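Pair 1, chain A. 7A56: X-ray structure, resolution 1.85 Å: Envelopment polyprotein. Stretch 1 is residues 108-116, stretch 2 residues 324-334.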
# COMPACT_ATOMS: atom_id res chain seq x y z
N ARG A 108 20.17 -0.40 -12.94
CA ARG A 108 19.21 -1.35 -12.37
C ARG A 108 18.30 -0.63 -11.38
O ARG A 108 18.75 0.21 -10.60
CB ARG A 108 19.95 -2.51 -11.71
CG ARG A 108 19.00 -3.52 -10.98
CD ARG A 108 19.85 -4.70 -10.42
NE ARG A 108 20.68 -4.24 -9.30
CZ ARG A 108 22.01 -4.16 -9.32
NH1 ARG A 108 22.69 -4.52 -10.40
NH2 ARG A 108 22.66 -3.72 -8.24
N VAL A 109 17.00 -0.91 -11.48
CA VAL A 109 16.05 -0.53 -10.44
C VAL A 109 15.14 -1.74 -10.23
O VAL A 109 14.46 -2.17 -11.17
CB VAL A 109 15.16 0.66 -10.82
CG1 VAL A 109 14.15 0.86 -9.71
CG2 VAL A 109 16.00 2.00 -11.03
N ILE A 110 15.13 -2.27 -9.02
CA ILE A 110 14.12 -3.31 -8.66
C ILE A 110 13.76 -3.15 -7.19
O ILE A 110 14.53 -2.60 -6.40
CB ILE A 110 14.61 -4.74 -8.87
CG1 ILE A 110 15.80 -4.97 -7.98
CG2 ILE A 110 14.94 -5.03 -10.32
CD1 ILE A 110 15.96 -6.40 -7.67
N ASN A 111 12.56 -3.63 -6.82
CA ASN A 111 12.27 -3.73 -5.40
C ASN A 111 12.38 -5.22 -5.02
O ASN A 111 12.25 -6.11 -5.87
CB ASN A 111 10.87 -3.16 -5.04
CG ASN A 111 10.85 -1.62 -4.89
OD1 ASN A 111 11.86 -1.01 -4.58
ND2 ASN A 111 9.69 -1.02 -5.05
N LYS A 112 12.71 -5.50 -3.77
CA LYS A 112 12.85 -6.92 -3.42
C LYS A 112 12.54 -7.09 -1.95
O LYS A 112 12.70 -6.15 -1.15
CB LYS A 112 14.26 -7.46 -3.70
CG LYS A 112 15.35 -6.82 -2.92
CD LYS A 112 16.75 -7.33 -3.38
CE LYS A 112 17.89 -6.57 -2.68
NZ LYS A 112 19.26 -6.91 -3.21
N ALA A 113 12.09 -8.30 -1.59
CA ALA A 113 11.98 -8.66 -0.17
C ALA A 113 12.14 -10.19 -0.04
O ALA A 113 12.03 -10.95 -1.02
CB ALA A 113 10.64 -8.18 0.43
N SER A 114 12.50 -10.61 1.17
CA SER A 114 12.58 -12.01 1.51
C SER A 114 11.19 -12.53 1.85
O SER A 114 10.31 -11.79 2.32
CB SER A 114 13.51 -12.25 2.71
OG SER A 114 14.75 -11.53 2.52
N TYR A 115 10.98 -13.82 1.60
CA TYR A 115 9.74 -14.50 1.94
C TYR A 115 10.07 -15.83 2.61
O TYR A 115 11.13 -16.42 2.36
CB TYR A 115 8.86 -14.75 0.69
CG TYR A 115 8.21 -13.48 0.15
CD1 TYR A 115 8.99 -12.44 -0.44
CD2 TYR A 115 6.82 -13.30 0.23
CE1 TYR A 115 8.37 -11.28 -0.90
CE2 TYR A 115 6.20 -12.18 -0.23
CZ TYR A 115 7.00 -11.14 -0.81
OH TYR A 115 6.40 -9.98 -1.25
N ARG A 116 9.11 -16.31 3.41
CA ARG A 116 9.29 -17.59 4.08
C ARG A 116 8.09 -18.52 3.86
O ARG A 116 6.92 -18.12 3.77
CB ARG A 116 9.53 -17.46 5.59
CG ARG A 116 8.44 -16.82 6.33
CD ARG A 116 8.70 -16.93 7.84
NE ARG A 116 7.70 -16.16 8.58
CZ ARG A 116 6.63 -16.68 9.17
NH1 ARG A 116 5.77 -15.89 9.82
NH2 ARG A 116 6.44 -17.99 9.15
N MET A 324 13.71 -17.39 0.97
CA MET A 324 13.39 -17.16 -0.44
C MET A 324 13.43 -15.65 -0.73
O MET A 324 13.19 -14.90 0.18
CB MET A 324 11.98 -17.68 -0.78
CG MET A 324 11.79 -17.63 -2.26
SD MET A 324 10.21 -18.09 -2.91
CE MET A 324 9.14 -16.88 -2.22
N GLU A 325 13.64 -15.22 -1.98
CA GLU A 325 13.68 -13.80 -2.34
C GLU A 325 12.82 -13.53 -3.57
O GLU A 325 12.88 -14.29 -4.55
CB GLU A 325 15.11 -13.34 -2.59
CG GLU A 325 15.21 -11.85 -2.94
CD GLU A 325 16.63 -11.31 -2.81
OE1 GLU A 325 17.21 -10.88 -3.85
OE2 GLU A 325 17.15 -11.29 -1.67
N VAL A 326 11.97 -12.51 -3.49
CA VAL A 326 11.12 -12.11 -4.60
C VAL A 326 11.55 -10.70 -5.05
O VAL A 326 11.84 -9.82 -4.22
CB VAL A 326 9.63 -12.15 -4.23
CG1 VAL A 326 8.71 -11.66 -5.39
CG2 VAL A 326 9.27 -13.64 -3.74
N HIS A 327 11.56 -10.51 -6.38
CA HIS A 327 11.88 -9.22 -7.02
C HIS A 327 10.62 -8.69 -7.68
O HIS A 327 9.82 -9.48 -8.21
CB HIS A 327 12.97 -9.39 -8.06
CG HIS A 327 14.30 -9.74 -7.47
ND1 HIS A 327 15.41 -9.96 -8.24
CD2 HIS A 327 14.70 -9.86 -6.18
CE1 HIS A 327 16.45 -10.20 -7.46
NE2 HIS A 327 16.04 -10.17 -6.20
N LYS A 328 10.40 -7.37 -7.59
CA LYS A 328 9.27 -6.71 -8.24
C LYS A 328 9.82 -5.68 -9.24
O LYS A 328 10.64 -4.82 -8.87
CB LYS A 328 8.36 -5.99 -7.25
CG LYS A 328 7.13 -5.39 -7.94
CD LYS A 328 6.16 -4.69 -7.00
CE LYS A 328 5.05 -4.00 -7.80
NZ LYS A 328 4.01 -4.98 -8.33
N LYS A 329 9.32 -5.77 -10.48
CA LYS A 329 9.49 -4.74 -11.49
C LYS A 329 8.53 -3.59 -11.21
O LYS A 329 7.33 -3.78 -11.01
CB LYS A 329 9.23 -5.32 -12.87
CG LYS A 329 10.17 -6.43 -13.23
CD LYS A 329 10.07 -6.83 -14.70
CE LYS A 329 9.60 -8.29 -14.85
NZ LYS A 329 9.74 -8.80 -16.26
N VAL A 330 9.08 -2.39 -11.27
CA VAL A 330 8.44 -1.17 -10.83
C VAL A 330 8.80 -0.10 -11.86
O VAL A 330 9.74 -0.25 -12.66
CB VAL A 330 8.91 -0.75 -9.42
CG1 VAL A 330 8.52 -1.75 -8.36
CG2 VAL A 330 10.46 -0.54 -9.37
N SER A 331 8.06 1.01 -11.82
CA SER A 331 8.40 2.09 -12.70
C SER A 331 9.42 2.99 -11.95
O SER A 331 10.49 2.51 -11.58
CB SER A 331 7.12 2.79 -13.14
OG SER A 331 6.23 3.09 -12.05
N SER A 332 9.12 4.25 -11.66
CA SER A 332 10.09 5.11 -10.95
C SER A 332 10.17 4.79 -9.47
O SER A 332 9.14 4.64 -8.82
CB SER A 332 9.70 6.58 -11.07
OG SER A 332 10.74 7.38 -10.49
N VAL A 333 11.38 4.75 -8.90
CA VAL A 333 11.51 4.72 -7.42
C VAL A 333 12.07 6.02 -6.86
O VAL A 333 12.41 6.09 -5.67
CB VAL A 333 12.38 3.52 -6.95
CG1 VAL A 333 11.77 2.17 -7.44
CG2 VAL A 333 13.78 3.66 -7.53
N GLY A 334 12.18 7.06 -7.68
CA GLY A 334 12.68 8.28 -7.13
C GLY A 334 13.36 9.11 -8.22
O GLY A 334 13.05 8.96 -9.40
O HOH W 1 11.92 -2.38 -12.42

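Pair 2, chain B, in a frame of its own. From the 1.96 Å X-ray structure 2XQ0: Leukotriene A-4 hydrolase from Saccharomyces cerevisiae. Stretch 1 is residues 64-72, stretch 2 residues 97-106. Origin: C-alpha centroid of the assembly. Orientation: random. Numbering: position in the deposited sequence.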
# COMPACT_ATOMS: atom_id res chain seq x y z
N SER B 64 35.28 8.98 12.09
CA SER B 64 35.94 7.79 11.55
C SER B 64 37.15 8.11 10.65
O SER B 64 38.28 7.77 11.00
CB SER B 64 34.95 6.85 10.85
OG SER B 64 34.01 6.31 11.77
N ASP B 65 36.93 8.78 9.51
CA ASP B 65 35.60 9.18 9.06
C ASP B 65 35.18 8.39 7.82
O ASP B 65 35.87 8.36 6.81
CB ASP B 65 35.56 10.68 8.75
CG ASP B 65 34.20 11.27 9.01
OD1 ASP B 65 33.68 12.00 8.13
OD2 ASP B 65 33.64 10.99 10.09
N GLU B 66 34.02 7.74 7.92
CA GLU B 66 33.55 6.87 6.86
C GLU B 66 32.11 7.18 6.49
O GLU B 66 31.33 7.66 7.32
CB GLU B 66 33.63 5.41 7.30
CG GLU B 66 35.03 4.83 7.33
CD GLU B 66 35.06 3.44 7.95
OE1 GLU B 66 36.07 2.73 7.76
OE2 GLU B 66 34.07 3.07 8.62
N LEU B 67 31.78 6.91 5.23
CA LEU B 67 30.39 6.88 4.76
C LEU B 67 29.95 5.45 4.90
O LEU B 67 30.69 4.55 4.52
CB LEU B 67 30.33 7.21 3.27
CG LEU B 67 29.91 8.56 2.69
CD1 LEU B 67 28.55 8.98 3.21
CD2 LEU B 67 30.96 9.61 2.97
N HIS B 68 28.75 5.23 5.44
CA HIS B 68 28.17 3.90 5.49
C HIS B 68 26.84 3.99 4.74
O HIS B 68 25.96 4.77 5.12
CB HIS B 68 27.85 3.49 6.93
CG HIS B 68 29.06 3.27 7.79
ND1 HIS B 68 28.97 3.05 9.14
CD2 HIS B 68 30.38 3.24 7.48
CE1 HIS B 68 30.19 2.88 9.64
NE2 HIS B 68 31.06 3.00 8.65
N LEU B 69 26.70 3.21 3.68
CA LEU B 69 25.43 3.17 2.94
C LEU B 69 24.80 1.78 2.98
O LEU B 69 25.49 0.77 3.24
CB LEU B 69 25.60 3.66 1.49
CG LEU B 69 26.09 5.08 1.17
CD1 LEU B 69 25.97 5.40 -0.32
CD2 LEU B 69 25.35 6.13 1.93
N ASP B 70 23.49 1.73 2.73
CA ASP B 70 22.72 0.50 2.68
C ASP B 70 22.87 -0.07 1.28
O ASP B 70 22.86 0.68 0.32
CB ASP B 70 21.22 0.83 2.86
CG ASP B 70 20.85 1.18 4.30
OD1 ASP B 70 21.02 0.31 5.18
OD2 ASP B 70 20.31 2.30 4.54
N THR B 71 23.01 -1.38 1.17
CA THR B 71 22.87 -2.07 -0.11
C THR B 71 22.30 -3.43 0.21
O THR B 71 22.41 -3.88 1.35
CB THR B 71 24.22 -2.29 -0.86
OG1 THR B 71 24.97 -3.36 -0.26
CG2 THR B 71 25.05 -1.03 -0.88
N SER B 72 21.69 -4.05 -0.79
CA SER B 72 21.23 -5.43 -0.69
C SER B 72 21.32 -6.10 -2.06
O SER B 72 20.62 -5.73 -3.01
CB SER B 72 19.78 -5.50 -0.20
OG SER B 72 19.36 -6.85 -0.22
N LEU B 97 18.73 -6.80 7.18
CA LEU B 97 18.97 -5.43 6.70
C LEU B 97 19.91 -5.28 5.49
O LEU B 97 19.96 -4.21 4.88
CB LEU B 97 19.44 -4.52 7.84
CG LEU B 97 18.45 -4.35 9.00
CD1 LEU B 97 19.01 -3.39 10.01
CD2 LEU B 97 17.06 -3.88 8.49
N GLY B 98 20.69 -6.32 5.18
CA GLY B 98 21.54 -6.28 3.99
C GLY B 98 23.04 -6.11 4.23
O GLY B 98 23.58 -6.47 5.29
N SER B 99 23.72 -5.56 3.22
CA SER B 99 25.18 -5.47 3.22
C SER B 99 25.60 -4.02 3.31
O SER B 99 25.38 -3.25 2.40
CB SER B 99 25.75 -6.10 1.93
OG SER B 99 25.40 -7.47 1.82
N ARG B 100 26.24 -3.64 4.41
CA ARG B 100 26.67 -2.26 4.55
C ARG B 100 27.81 -1.97 3.59
O ARG B 100 28.75 -2.75 3.47
CB ARG B 100 27.11 -1.99 6.00
CG ARG B 100 27.61 -0.57 6.23
CD ARG B 100 28.16 -0.41 7.66
NE ARG B 100 27.11 -0.28 8.66
CZ ARG B 100 26.93 -1.11 9.68
NH1 ARG B 100 27.74 -2.14 9.84
NH2 ARG B 100 25.94 -0.92 10.55
N LEU B 101 27.74 -0.83 2.90
CA LEU B 101 28.82 -0.39 2.03
C LEU B 101 29.59 0.67 2.78
O LEU B 101 29.02 1.66 3.22
CB LEU B 101 28.26 0.20 0.74
CG LEU B 101 29.21 1.06 -0.11
CD1 LEU B 101 30.40 0.22 -0.65
CD2 LEU B 101 28.44 1.73 -1.26
N VAL B 102 30.90 0.48 2.91
CA VAL B 102 31.71 1.35 3.75
C VAL B 102 32.69 2.10 2.86
O VAL B 102 33.45 1.49 2.11
CB VAL B 102 32.48 0.53 4.78
CG1 VAL B 102 33.46 1.43 5.54
CG2 VAL B 102 31.49 -0.17 5.72
N ILE B 103 32.66 3.42 2.95
CA ILE B 103 33.46 4.25 2.05
C ILE B 103 34.33 5.19 2.87
O ILE B 103 33.86 5.82 3.81
CB ILE B 103 32.56 5.10 1.11
CG1 ILE B 103 31.65 4.19 0.28
CG2 ILE B 103 33.43 5.97 0.20
CD1 ILE B 103 30.48 4.93 -0.41
N ASN B 104 35.61 5.26 2.53
CA ASN B 104 36.52 6.17 3.20
C ASN B 104 36.43 7.52 2.53
O ASN B 104 36.75 7.64 1.35
CB ASN B 104 37.95 5.64 3.09
CG ASN B 104 38.99 6.69 3.44
OD1 ASN B 104 38.87 7.40 4.43
ND2 ASN B 104 40.03 6.79 2.61
N ASN B 105 36.00 8.54 3.26
CA ASN B 105 35.94 9.87 2.65
C ASN B 105 37.05 10.81 3.13
O ASN B 105 36.92 11.50 4.15
CB ASN B 105 34.55 10.51 2.76
CG ASN B 105 34.09 10.70 4.18
OD1 ASN B 105 34.45 9.92 5.07
ND2 ASN B 105 33.28 11.72 4.40
N ALA B 106 38.15 10.81 2.38
CA ALA B 106 39.26 11.72 2.64
C ALA B 106 39.01 13.06 1.94
O ALA B 106 39.93 13.86 1.79
CB ALA B 106 40.56 11.10 2.17
O HOH W 2 21.92 -2.17 4.04

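The imidazole changes strands between the two pairs. In pair 1 it belongs to His A327 of stretch 2, and its matched position in pair 2 is Val B102; in pair 2 it belongs to His B68 of stretch 1, matched by Lys A112. Each ring lies against an aliphatic carbon of the opposing stretch. Ile A110 CD1 sits 3.7 Å from the centroid of the His A327 ring, 11° off the normal, whereas Arg B100 CD sits 4.0 Å from the centroid of the His B68 ring, 23° off the normal; both are CH-pi contacts over a ring face. Each ring is also tethered to a glutamate two residues earlier in its own strand: His A327 NE2 donates to Glu A325 OE1 at 2.7 Å, and His B68 NE2 to Glu B66 OE2 at 3.0 Å. The same device is thus built from either strand.

The backbone beneath is shared. Fourteen central residues superpose with an RMSD of 0.6 Å, and the antiparallel strands run at 150° in pair 1 and 159° in pair 2. Asn A111–Lys A328 and Ala A113–Val A326 are hydrogen-bonded pairs matching Leu B67–Ile B103 and Leu B69–Leu B101. One bond of the first couple agrees, Lys A328 N to Asn A111 O and Ile B103 N to Leu B67 O both being 2.8 Å; the return bond is longer in pair 1, with Asn A111 N to Lys A328 O at 3.1 Å against Leu B67 N to Ile B103 O at 2.7 Å. The ladders differ at Tyr A115, which matches Thr B71. Tyr A115 N reaches Met A324 O at 2.8 Å, but Thr B71 N to Ser B99 O is a weak bond of 3.3 Å at 125°. There the hydroxyl adds a second donor, Thr B71 OG1 lying 2.7 Å from the same Ser B99 O.

On the face carrying Ala A113 and Val A326, bulk is distributed differently. Ala A113 offers only a methyl group, and the adjoining contact comes from Tyr A115, whose CD1 lies 3.5 Å from Val A326 CG2 and whose CB lies 3.6 Å from Met A324 CE. Pair 2 has leucines at both matched positions, with Leu B69 CB 4.4 Å from Leu B101 CD2; the smaller Thr B71 still places CG2 3.8 Å from Leu B101 CB.

Farther along, Asn A111 and Leu B67 exchange polar for apolar character. Asn A111 CB lies 4.4 Å from Lys A328 CB, while Leu B67 CB meets Ile B103 CB at 3.8 Å. Asn A111 ND2 also packs 3.6 Å from Val A330 CG1. Val A109 adds an apolar contact, its CG1 4.0 Å from Val A330 CG2; the matched Asp B65 and Asn B105 are both polar and poorly ordered, so no detail is drawn from them.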